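Local coordinates for mitotic checkpoint control protein kinase BUB1 (PDB 6JKK) that phosphorylates CENP-E during spindle microtubule capture and serves in the mitotic checkpoint, probably using ATP bound by the kinase domain described here, at residues 290-294 and 313-317; 156-160 and 286-291; 89-95 and 123-129. All blocks are in the same frame, centred on the assembly; numbering follows the deposited sequence.

Interaction 1 of 3, residues 290-294 and 313-317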
loop_
_atom_site.group_PDB
_atom_site.type_symbol
_atom_site.label_atom_id
_atom_site.label_comp_id
_atom_site.label_asym_id
_atom_site.label_seq_id
_atom_site.Cartn_x
_atom_site.Cartn_y
_atom_site.Cartn_z
ATOM N N MET A 290 -7.930 -17.731 15.134
ATOM C CA MET A 290 -8.155 -17.022 13.880
ATOM C C MET A 290 -6.920 -16.247 13.433
ATOM O O MET A 290 -6.478 -16.378 12.284
ATOM C CB MET A 290 -9.346 -16.069 13.988
ATOM C CG MET A 290 -9.558 -15.246 12.726
ATOM S SD MET A 290 -10.633 -13.825 12.990
ATOM C CE MET A 290 -9.519 -12.734 13.878
ATOM N N TRP A 291 -6.372 -15.430 14.331
ATOM C CA TRP A 291 -5.194 -14.633 14.000
ATOM C C TRP A 291 -4.013 -15.535 13.665
ATOM O O TRP A 291 -3.266 -15.263 12.722
ATOM C CB TRP A 291 -4.818 -13.683 15.143
ATOM C CG TRP A 291 -5.731 -12.493 15.263
ATOM C CD1 TRP A 291 -6.558 -12.194 16.311
ATOM C CD2 TRP A 291 -5.922 -11.456 14.292
ATOM N NE1 TRP A 291 -7.249 -11.032 16.050
ATOM C CE2 TRP A 291 -6.873 -10.558 14.817
ATOM C CE3 TRP A 291 -5.379 -11.197 13.029
ATOM C CZ2 TRP A 291 -7.292 -9.422 14.124
ATOM C CZ3 TRP A 291 -5.794 -10.066 12.341
ATOM C CH2 TRP A 291 -6.742 -9.193 12.891
ATOM N N GLU A 292 -3.846 -16.607 14.434
ATOM C CA GLU A 292 -2.768 -17.552 14.154
ATOM C C GLU A 292 -2.940 -18.214 12.778
ATOM O O GLU A 292 -1.960 -18.384 12.050
ATOM C CB GLU A 292 -2.614 -18.575 15.285
ATOM C CG GLU A 292 -2.045 -17.956 16.568
ATOM C CD GLU A 292 -1.834 -18.959 17.687
ATOM O OE1 GLU A 292 -2.376 -20.080 17.599
ATOM O OE2 GLU A 292 -1.130 -18.616 18.662
ATOM N N ASN A 293 -4.180 -18.556 12.418
ATOM C CA ASN A 293 -4.487 -19.035 11.068
ATOM C C ASN A 293 -4.049 -18.032 10.006
ATOM O O ASN A 293 -3.348 -18.377 9.052
ATOM C CB ASN A 293 -5.993 -19.303 10.901
ATOM C CG ASN A 293 -6.425 -20.667 11.426
ATOM O OD1 ASN A 293 -5.599 -21.512 11.777
ATOM N ND2 ASN A 293 -7.737 -20.891 11.461
ATOM N N ILE A 294 -4.489 -16.788 10.167
ATOM C CA ILE A 294 -4.188 -15.731 9.211
ATOM C C ILE A 294 -2.682 -15.510 9.053
ATOM O O ILE A 294 -2.171 -15.488 7.932
ATOM C CB ILE A 294 -4.879 -14.407 9.606
ATOM C CG1 ILE A 294 -6.402 -14.573 9.579
ATOM C CG2 ILE A 294 -4.449 -13.273 8.670
ATOM C CD1 ILE A 294 -7.153 -13.437 10.266
ATOM N N LEU A 313 -9.642 -16.053 4.018
ATOM C CA LEU A 313 -9.188 -15.322 5.196
ATOM C C LEU A 313 -10.176 -14.209 5.546
ATOM O O LEU A 313 -10.459 -13.966 6.725
ATOM C CB LEU A 313 -7.782 -14.759 4.984
ATOM C CG LEU A 313 -6.680 -15.807 4.840
ATOM C CD1 LEU A 313 -5.317 -15.145 4.685
ATOM C CD2 LEU A 313 -6.685 -16.757 6.024
ATOM N N ARG A 314 -10.711 -13.544 4.523
ATOM C CA ARG A 314 -11.713 -12.507 4.749
ATOM C C ARG A 314 -12.949 -13.138 5.384
ATOM O O ARG A 314 -13.531 -12.568 6.301
ATOM C CB ARG A 314 -12.080 -11.788 3.445
ATOM C CG ARG A 314 -10.986 -10.888 2.890
ATOM C CD ARG A 314 -11.487 -10.049 1.709
ATOM N NE ARG A 314 -12.441 -9.019 2.126
ATOM C CZ ARG A 314 -13.732 -9.002 1.802
ATOM N NH1 ARG A 314 -14.247 -9.947 1.023
ATOM N NH2 ARG A 314 -14.514 -8.016 2.237
ATOM N N THR A 315 -13.320 -14.325 4.922
ATOM C CA THR A 315 -14.451 -15.052 5.505
ATOM C C THR A 315 -14.232 -15.323 6.993
ATOM O O THR A 315 -15.155 -15.177 7.804
ATOM C CB THR A 315 -14.722 -16.359 4.749
ATOM O OG1 THR A 315 -15.130 -16.044 3.409
ATOM C CG2 THR A 315 -15.832 -17.174 5.434
ATOM N N GLN A 316 -13.009 -15.700 7.356
ATOM C CA GLN A 316 -12.705 -15.979 8.754
ATOM C C GLN A 316 -12.917 -14.736 9.609
ATOM O O GLN A 316 -13.510 -14.813 10.691
ATOM C CB GLN A 316 -11.278 -16.516 8.908
ATOM C CG GLN A 316 -11.070 -17.906 8.293
ATOM C CD GLN A 316 -9.786 -18.557 8.769
ATOM O OE1 GLN A 316 -9.517 -18.617 9.972
ATOM N NE2 GLN A 316 -8.983 -19.046 7.829
ATOM N N LEU A 317 -12.438 -13.598 9.114
ATOM C CA LEU A 317 -12.591 -12.327 9.811
ATOM C C LEU A 317 -14.055 -11.897 9.925
ATOM O O LEU A 317 -14.483 -11.424 10.979
ATOM C CB LEU A 317 -11.764 -11.242 9.117
ATOM C CG LEU A 317 -10.249 -11.400 9.232
ATOM C CD1 LEU A 317 -9.536 -10.592 8.143
ATOM C CD2 LEU A 317 -9.772 -10.968 10.616
#
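Leu317 is the main projection here. Its CD2 methyl pushes into a hollow on helix 288-299 lined by Ile294 CD1 (3.6 Å from Leu317 CD2), Met290 CE (3.7 Å from the same methyl) and the Trp291 ring, which offers one face to it with CH2 4.2 Å away. With the third torsion of Met290 near +75°, CE and SD both lie alongside the leucine methyl, and SD is 3.8 Å from Gln316 O. The segments 290-294 and 313-317 run antiparallel, their axes at 167° and 10.5 Å apart at closest approach, on helices 288-299 and 310-322, which are αH and αI of the kinase C-lobe. One turn back from Leu317, Leu313 makes a second bump: its CD2 is 4.2 Å from both CA and CG1 of Ile294. Away from these apolar groups, Asn293 ND2 donates to Gln316 OE1 at 3.2 Å, joining two partly exposed amides at the margin. The indole NE1 is hydrogen-bonded to Glu156 of helix 156-175, which also packs against Leu317.

Interaction 2 of 3, residues 156-160 and 286-291; sequences EYVVM and FQRTMW
The first turn of a helix, 156-160, faces a loop, 286-287, that leads into the first turn of helix 288-299. The CA atoms of Glu156 and Phe286 are 7.4 Å apart and those of Met160 and Trp291 9.2 Å. Phe286 is in the polyproline II region (-69/175); Gln287 (-78/72) is the centre of an inverse gamma turn and occupies the N-cap position. The polar contacts gather on Glu156, whose t, t side chain brings OE2 2.8 Å from Gln287 N and 2.9 Å from Trp291 NE1, accepting a hydrogen bond from each. In this way the αE helix of the kinase C-lobe holds the start of αH, binding main chain and indole through one carboxylate. A water donates to Glu156 OE1 (2.7 Å) and accepts from NE2 of Gln287 (m, m) at 3.0 Å. Tyr157 OH is hydrogen-bonded to Lys324. In a CH-pi contact, Glu156 CG lies over the Phe286 ring, 4.1 Å from the centroid. The apolar packing centres on Trp291 (m, chi2 116°): Met160 (m, t, t) sets CG 3.5 Å from Trp291 CZ2 and SD 3.9 Å from Met290 CE, while Val159 CG1 is 3.9 Å from Trp291 CH2.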
loop_
_atom_site.group_PDB
_atom_site.type_symbol
_atom_site.label_atom_id
_atom_site.label_comp_id
_atom_site.label_asym_id
_atom_site.label_seq_id
_atom_site.Cartn_x
_atom_site.Cartn_y
_atom_site.Cartn_z
ATOM N N GLU A 156 -9.215 -4.772 18.767
ATOM C CA GLU A 156 -9.023 -5.980 17.971
ATOM C C GLU A 156 -10.022 -6.086 16.824
ATOM O O GLU A 156 -9.661 -6.462 15.709
ATOM C CB GLU A 156 -9.136 -7.221 18.866
ATOM C CG GLU A 156 -8.743 -8.511 18.155
ATOM C CD GLU A 156 -9.237 -9.750 18.858
ATOM O OE1 GLU A 156 -9.879 -9.620 19.923
ATOM O OE2 GLU A 156 -8.988 -10.860 18.341
ATOM N N TYR A 157 -11.278 -5.751 17.093
ATOM C CA TYR A 157 -12.319 -5.894 16.077
ATOM C C TYR A 157 -12.228 -4.813 15.001
ATOM O O TYR A 157 -12.502 -5.076 13.825
ATOM C CB TYR A 157 -13.702 -5.978 16.730
ATOM C CG TYR A 157 -13.914 -7.322 17.386
ATOM C CD1 TYR A 157 -13.412 -7.587 18.657
ATOM C CD2 TYR A 157 -14.579 -8.340 16.719
ATOM C CE1 TYR A 157 -13.591 -8.822 19.252
ATOM C CE2 TYR A 157 -14.760 -9.576 17.306
ATOM C CZ TYR A 157 -14.261 -9.812 18.566
ATOM O OH TYR A 157 -14.447 -11.052 19.136
ATOM N N VAL A 158 -11.810 -3.611 15.388
ATOM C CA VAL A 158 -11.493 -2.588 14.386
ATOM C C VAL A 158 -10.357 -3.083 13.487
ATOM O O VAL A 158 -10.394 -2.900 12.265
ATOM C CB VAL A 158 -11.139 -1.229 15.033
ATOM C CG1 VAL A 158 -10.641 -0.252 13.985
ATOM C CG2 VAL A 158 -12.354 -0.648 15.727
ATOM N N VAL A 159 -9.363 -3.742 14.082
ATOM C CA VAL A 159 -8.261 -4.288 13.284
ATOM C C VAL A 159 -8.763 -5.387 12.334
ATOM O O VAL A 159 -8.335 -5.456 11.179
ATOM C CB VAL A 159 -7.085 -4.794 14.156
ATOM C CG1 VAL A 159 -5.969 -5.363 13.281
ATOM C CG2 VAL A 159 -6.534 -3.660 15.037
ATOM N N MET A 160 -9.679 -6.232 12.806
ATOM C CA MET A 160 -10.252 -7.258 11.934
ATOM C C MET A 160 -10.931 -6.625 10.727
ATOM O O MET A 160 -10.811 -7.123 9.598
ATOM C CB MET A 160 -11.283 -8.102 12.676
ATOM C CG MET A 160 -10.750 -8.870 13.842
ATOM S SD MET A 160 -12.087 -9.897 14.446
ATOM C CE MET A 160 -11.459 -10.223 16.092
ATOM N N PHE A 286 -7.722 -12.846 22.691
ATOM C CA PHE A 286 -7.991 -12.446 21.314
ATOM C C PHE A 286 -8.624 -13.627 20.604
ATOM O O PHE A 286 -8.732 -14.716 21.168
ATOM C CB PHE A 286 -6.706 -12.073 20.562
ATOM C CG PHE A 286 -6.281 -10.642 20.736
ATOM C CD1 PHE A 286 -5.471 -10.030 19.784
ATOM C CD2 PHE A 286 -6.661 -9.921 21.860
ATOM C CE1 PHE A 286 -5.057 -8.709 19.944
ATOM C CE2 PHE A 286 -6.256 -8.606 22.032
ATOM C CZ PHE A 286 -5.451 -7.997 21.074
ATOM N N GLN A 287 -9.034 -13.422 19.359
ATOM C CA GLN A 287 -9.473 -14.542 18.549
ATOM C C GLN A 287 -8.209 -15.248 18.061
ATOM O O GLN A 287 -7.847 -15.185 16.886
ATOM C CB GLN A 287 -10.385 -14.069 17.416
ATOM C CG GLN A 287 -11.668 -13.407 17.942
ATOM C CD GLN A 287 -12.470 -14.337 18.842
ATOM O OE1 GLN A 287 -12.810 -15.446 18.442
ATOM N NE2 GLN A 287 -12.760 -13.894 20.067
ATOM N N ARG A 288 -7.557 -15.921 19.008
ATOM C CA ARG A 288 -6.206 -16.465 18.861
ATOM C C ARG A 288 -6.061 -17.405 17.677
ATOM O O ARG A 288 -5.195 -17.212 16.823
ATOM C CB ARG A 288 -5.816 -17.209 20.141
ATOM C CG ARG A 288 -4.540 -16.725 20.783
ATOM C CD ARG A 288 -3.507 -17.839 20.869
ATOM N NE ARG A 288 -4.052 -19.066 21.446
ATOM C CZ ARG A 288 -3.887 -19.439 22.711
ATOM N NH1 ARG A 288 -3.185 -18.683 23.546
ATOM N NH2 ARG A 288 -4.417 -20.575 23.144
ATOM N N THR A 289 -6.905 -18.431 17.644
ATOM C CA THR A 289 -6.896 -19.411 16.563
ATOM C C THR A 289 -7.052 -18.727 15.205
ATOM O O THR A 289 -6.372 -19.082 14.241
ATOM C CB THR A 289 -7.998 -20.476 16.765
ATOM O OG1 THR A 289 -7.799 -21.127 18.026
ATOM C CG2 THR A 289 -7.950 -21.519 15.659
ATOM N N MET A 290 -7.930 -17.731 15.134
ATOM C CA MET A 290 -8.155 -17.022 13.880
ATOM C C MET A 290 -6.920 -16.247 13.433
ATOM O O MET A 290 -6.478 -16.378 12.284
ATOM C CB MET A 290 -9.346 -16.069 13.988
ATOM C CG MET A 290 -9.558 -15.246 12.726
ATOM S SD MET A 290 -10.633 -13.825 12.990
ATOM C CE MET A 290 -9.519 -12.734 13.878
ATOM N N TRP A 291 -6.372 -15.430 14.331
ATOM C CA TRP A 291 -5.194 -14.633 14.000
ATOM C C TRP A 291 -4.013 -15.535 13.665
ATOM O O TRP A 291 -3.266 -15.263 12.722
ATOM C CB TRP A 291 -4.818 -13.683 15.143
ATOM C CG TRP A 291 -5.731 -12.493 15.263
ATOM C CD1 TRP A 291 -6.558 -12.194 16.311
ATOM C CD2 TRP A 291 -5.922 -11.456 14.292
ATOM N NE1 TRP A 291 -7.249 -11.032 16.050
ATOM C CE2 TRP A 291 -6.873 -10.558 14.817
ATOM C CE3 TRP A 291 -5.379 -11.197 13.029
ATOM C CZ2 TRP A 291 -7.292 -9.422 14.124
ATOM C CZ3 TRP A 291 -5.794 -10.066 12.341
ATOM C CH2 TRP A 291 -6.742 -9.193 12.891
HETATM O O HOH W 1 -11.356 -11.549 21.208
#

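Interaction 3 of 3, residues 89-95 and 123-129; sequences PTNYWEF and GNNSSVY
Residues 89-91, with a cis peptide bond before Pro89, lead to a helix that continues past Phe95; residues 123-126 make a turn, closed by Gly123 N bonding to Ser126 O at 2.9 Å, before the strand at 127-129. The backbones come closest at Thr90 and Ser126 (CA atoms 4.1 Å apart) and spread to 8.0 Å between the CA atoms of Phe95 and Tyr129. Thr90 (m) donates from OG1 to Gly123 O (3.0 Å) and rests CG2 3.6 Å from Ser127 CB. Ser127 (p) accepts from Asn91 N at OG (3.3 Å). Asn91 is t, which lets OD1 cap the helix by accepting from Glu94 N at 2.9 Å. Tyr129 (m) donates from OH to Asn91 O at a short 2.5 Å; its ring lies oblique to that of Phe95 (t, chi2 18°), centroids 5.5 Å apart, planes at 38°. One water accepts from Thr90 N (2.9 Å) and donates to Asn124 O (3.0 Å); another lies 3.0 Å from OH of Tyr92 (m) and donates to Asn124 O (3.3 Å). Glu94 (t, t) forms a salt bridge with Lys85, the predicted ATP-binding lysine, the pair characteristic of an inward kinase αC helix. The contact seats helix 92-104 against the hairpin of strands 119-122 and 127-132, with strand 80-87 pairing along 127-132 and helix 12-21 packing on Tyr92 and Trp93.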
loop_
_atom_site.group_PDB
_atom_site.type_symbol
_atom_site.label_atom_id
_atom_site.label_comp_id
_atom_site.label_asym_id
_atom_site.label_seq_id
_atom_site.Cartn_x
_atom_site.Cartn_y
_atom_site.Cartn_z
ATOM N N PRO A 89 16.020 10.532 -9.489
ATOM C CA PRO A 89 15.670 10.947 -10.853
ATOM C C PRO A 89 14.200 10.677 -11.123
ATOM O O PRO A 89 13.522 10.080 -10.290
ATOM C CB PRO A 89 16.528 10.028 -11.726
ATOM C CG PRO A 89 16.706 8.799 -10.901
ATOM C CD PRO A 89 16.810 9.287 -9.480
ATOM N N THR A 90 13.720 11.136 -12.268
ATOM C CA THR A 90 12.328 10.950 -12.668
ATOM C C THR A 90 11.914 9.487 -12.533
ATOM O O THR A 90 12.585 8.595 -13.060
ATOM C CB THR A 90 12.142 11.423 -14.115
ATOM O OG1 THR A 90 12.710 12.734 -14.261
ATOM C CG2 THR A 90 10.672 11.449 -14.504
ATOM N N ASN A 91 10.836 9.238 -11.793
ATOM C CA ASN A 91 10.328 7.882 -11.642
ATOM C C ASN A 91 9.220 7.628 -12.663
ATOM O O ASN A 91 8.033 7.804 -12.373
ATOM C CB ASN A 91 9.836 7.643 -10.210
ATOM C CG ASN A 91 9.654 6.167 -9.893
ATOM O OD1 ASN A 91 9.442 5.346 -10.791
ATOM N ND2 ASN A 91 9.737 5.822 -8.614
ATOM N N TYR A 92 9.618 7.250 -13.874
ATOM C CA TYR A 92 8.650 6.940 -14.920
ATOM C C TYR A 92 7.887 5.687 -14.531
ATOM O O TYR A 92 6.688 5.568 -14.797
ATOM C CB TYR A 92 9.358 6.711 -16.254
ATOM C CG TYR A 92 10.075 7.929 -16.785
ATOM C CD1 TYR A 92 9.389 8.907 -17.495
ATOM C CD2 TYR A 92 11.440 8.104 -16.576
ATOM C CE1 TYR A 92 10.041 10.019 -17.983
ATOM C CE2 TYR A 92 12.102 9.216 -17.067
ATOM C CZ TYR A 92 11.389 10.169 -17.764
ATOM O OH TYR A 92 12.022 11.287 -18.252
ATOM N N TRP A 93 8.591 4.756 -13.894
ATOM C CA TRP A 93 8.029 3.450 -13.555
ATOM C C TRP A 93 6.783 3.559 -12.690
ATOM O O TRP A 93 5.794 2.857 -12.916
ATOM C CB TRP A 93 9.086 2.595 -12.853
ATOM C CG TRP A 93 8.616 1.214 -12.494
ATOM C CD1 TRP A 93 8.292 0.747 -11.242
ATOM C CD2 TRP A 93 8.418 0.119 -13.394
ATOM N NE1 TRP A 93 7.906 -0.575 -11.319
ATOM C CE2 TRP A 93 7.977 -0.981 -12.626
ATOM C CE3 TRP A 93 8.573 -0.039 -14.776
ATOM C CZ2 TRP A 93 7.690 -2.223 -13.205
ATOM C CZ3 TRP A 93 8.287 -1.266 -15.343
ATOM C CH2 TRP A 93 7.851 -2.342 -14.562
ATOM N N GLU A 94 6.831 4.436 -11.694
ATOM C CA GLU A 94 5.675 4.639 -10.832
ATOM C C GLU A 94 4.433 5.063 -11.633
ATOM O O GLU A 94 3.330 4.562 -11.391
ATOM C CB GLU A 94 6.000 5.657 -9.740
ATOM C CG GLU A 94 4.815 6.029 -8.877
ATOM C CD GLU A 94 5.229 6.866 -7.696
ATOM O OE1 GLU A 94 6.433 7.186 -7.590
ATOM O OE2 GLU A 94 4.354 7.193 -6.878
ATOM N N PHE A 95 4.624 5.959 -12.601
ATOM C CA PHE A 95 3.540 6.433 -13.453
ATOM C C PHE A 95 3.009 5.252 -14.269
ATOM O O PHE A 95 1.794 5.053 -14.361
ATOM C CB PHE A 95 4.039 7.573 -14.363
ATOM C CG PHE A 95 2.940 8.380 -15.025
ATOM C CD1 PHE A 95 1.633 8.350 -14.549
ATOM C CD2 PHE A 95 3.225 9.164 -16.146
ATOM C CE1 PHE A 95 0.626 9.095 -15.171
ATOM C CE2 PHE A 95 2.230 9.911 -16.774
ATOM C CZ PHE A 95 0.929 9.876 -16.293
ATOM N N GLY A 123 9.976 16.171 -15.859
ATOM C CA GLY A 123 11.113 16.891 -16.400
ATOM C C GLY A 123 12.289 15.981 -16.680
ATOM O O GLY A 123 12.231 14.779 -16.408
ATOM N N ASN A 124 13.355 16.556 -17.226
ATOM C CA ASN A 124 14.574 15.807 -17.484
ATOM C C ASN A 124 15.150 15.282 -16.164
ATOM O O ASN A 124 15.725 14.196 -16.111
ATOM C CB ASN A 124 15.622 16.699 -18.158
ATOM C CG ASN A 124 15.114 17.378 -19.428
ATOM O OD1 ASN A 124 14.261 16.853 -20.142
ATOM N ND2 ASN A 124 15.662 18.552 -19.716
ATOM N N ASN A 125 14.958 16.066 -15.104
ATOM C CA ASN A 125 15.632 15.875 -13.825
ATOM C C ASN A 125 14.794 15.175 -12.761
ATOM O O ASN A 125 15.324 14.448 -11.910
ATOM C CB ASN A 125 16.030 17.245 -13.281
ATOM C CG ASN A 125 14.819 18.162 -13.067
ATOM O OD1 ASN A 125 13.952 18.293 -13.945
ATOM N ND2 ASN A 125 14.750 18.783 -11.891
ATOM N N SER A 126 13.488 15.417 -12.785
ATOM C CA SER A 126 12.615 14.931 -11.730
ATOM C C SER A 126 11.177 14.908 -12.198
ATOM O O SER A 126 10.822 15.528 -13.210
ATOM C CB SER A 126 12.717 15.819 -10.489
ATOM O OG SER A 126 12.458 17.173 -10.812
ATOM N N SER A 127 10.357 14.173 -11.454
ATOM C CA SER A 127 8.930 14.092 -11.708
ATOM C C SER A 127 8.200 14.664 -10.501
ATOM O O SER A 127 8.735 14.671 -9.385
ATOM C CB SER A 127 8.508 12.634 -11.914
ATOM O OG SER A 127 9.007 11.796 -10.876
ATOM N N VAL A 128 6.991 15.165 -10.732
ATOM C CA VAL A 128 6.074 15.481 -9.645
ATOM C C VAL A 128 4.751 14.823 -9.983
ATOM O O VAL A 128 4.170 15.105 -11.030
ATOM C CB VAL A 128 5.860 16.998 -9.461
ATOM C CG1 VAL A 128 4.726 17.246 -8.482
ATOM C CG2 VAL A 128 7.141 17.678 -8.958
ATOM N N TYR A 129 4.301 13.920 -9.114
ATOM C CA TYR A 129 3.017 13.250 -9.284
ATOM C C TYR A 129 2.012 13.770 -8.257
ATOM O O TYR A 129 2.298 13.841 -7.056
ATOM C CB TYR A 129 3.184 11.727 -9.165
ATOM C CG TYR A 129 4.056 11.147 -10.261
ATOM C CD1 TYR A 129 3.836 11.481 -11.595
ATOM C CD2 TYR A 129 5.107 10.290 -9.963
ATOM C CE1 TYR A 129 4.633 10.965 -12.598
ATOM C CE2 TYR A 129 5.912 9.774 -10.957
ATOM C CZ TYR A 129 5.671 10.117 -12.272
ATOM O OH TYR A 129 6.473 9.598 -13.262
HETATM O O HOH W 2 15.731 11.849 -14.252
HETATM O O HOH W 3 14.992 11.637 -18.031
#

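Interactions 1 and 2 adjoin in the C-lobe, their centres 8 Å apart, and share Met290 and Trp291: helix 288-299 is packed on helix 310-322 in one and on helix 156-175 in the other, and Leu317 CD2 touches Met160 CB (3.8 Å). Interaction 3 is in the N-lobe, its centre about 39 Å from that of interaction 1 and 41 Å from that of interaction 2. All three are partly buried: interactions 1 and 2 set buried apolar residues beside partly exposed polar ones, an amide pair in the first and a carboxylate in the second, whereas interaction 3 includes exposed Pro89 and Asn124 at its loop end. It relies more on hydroxyls, backbone carbonyls and waters, and alone approaches the predicted ATP site.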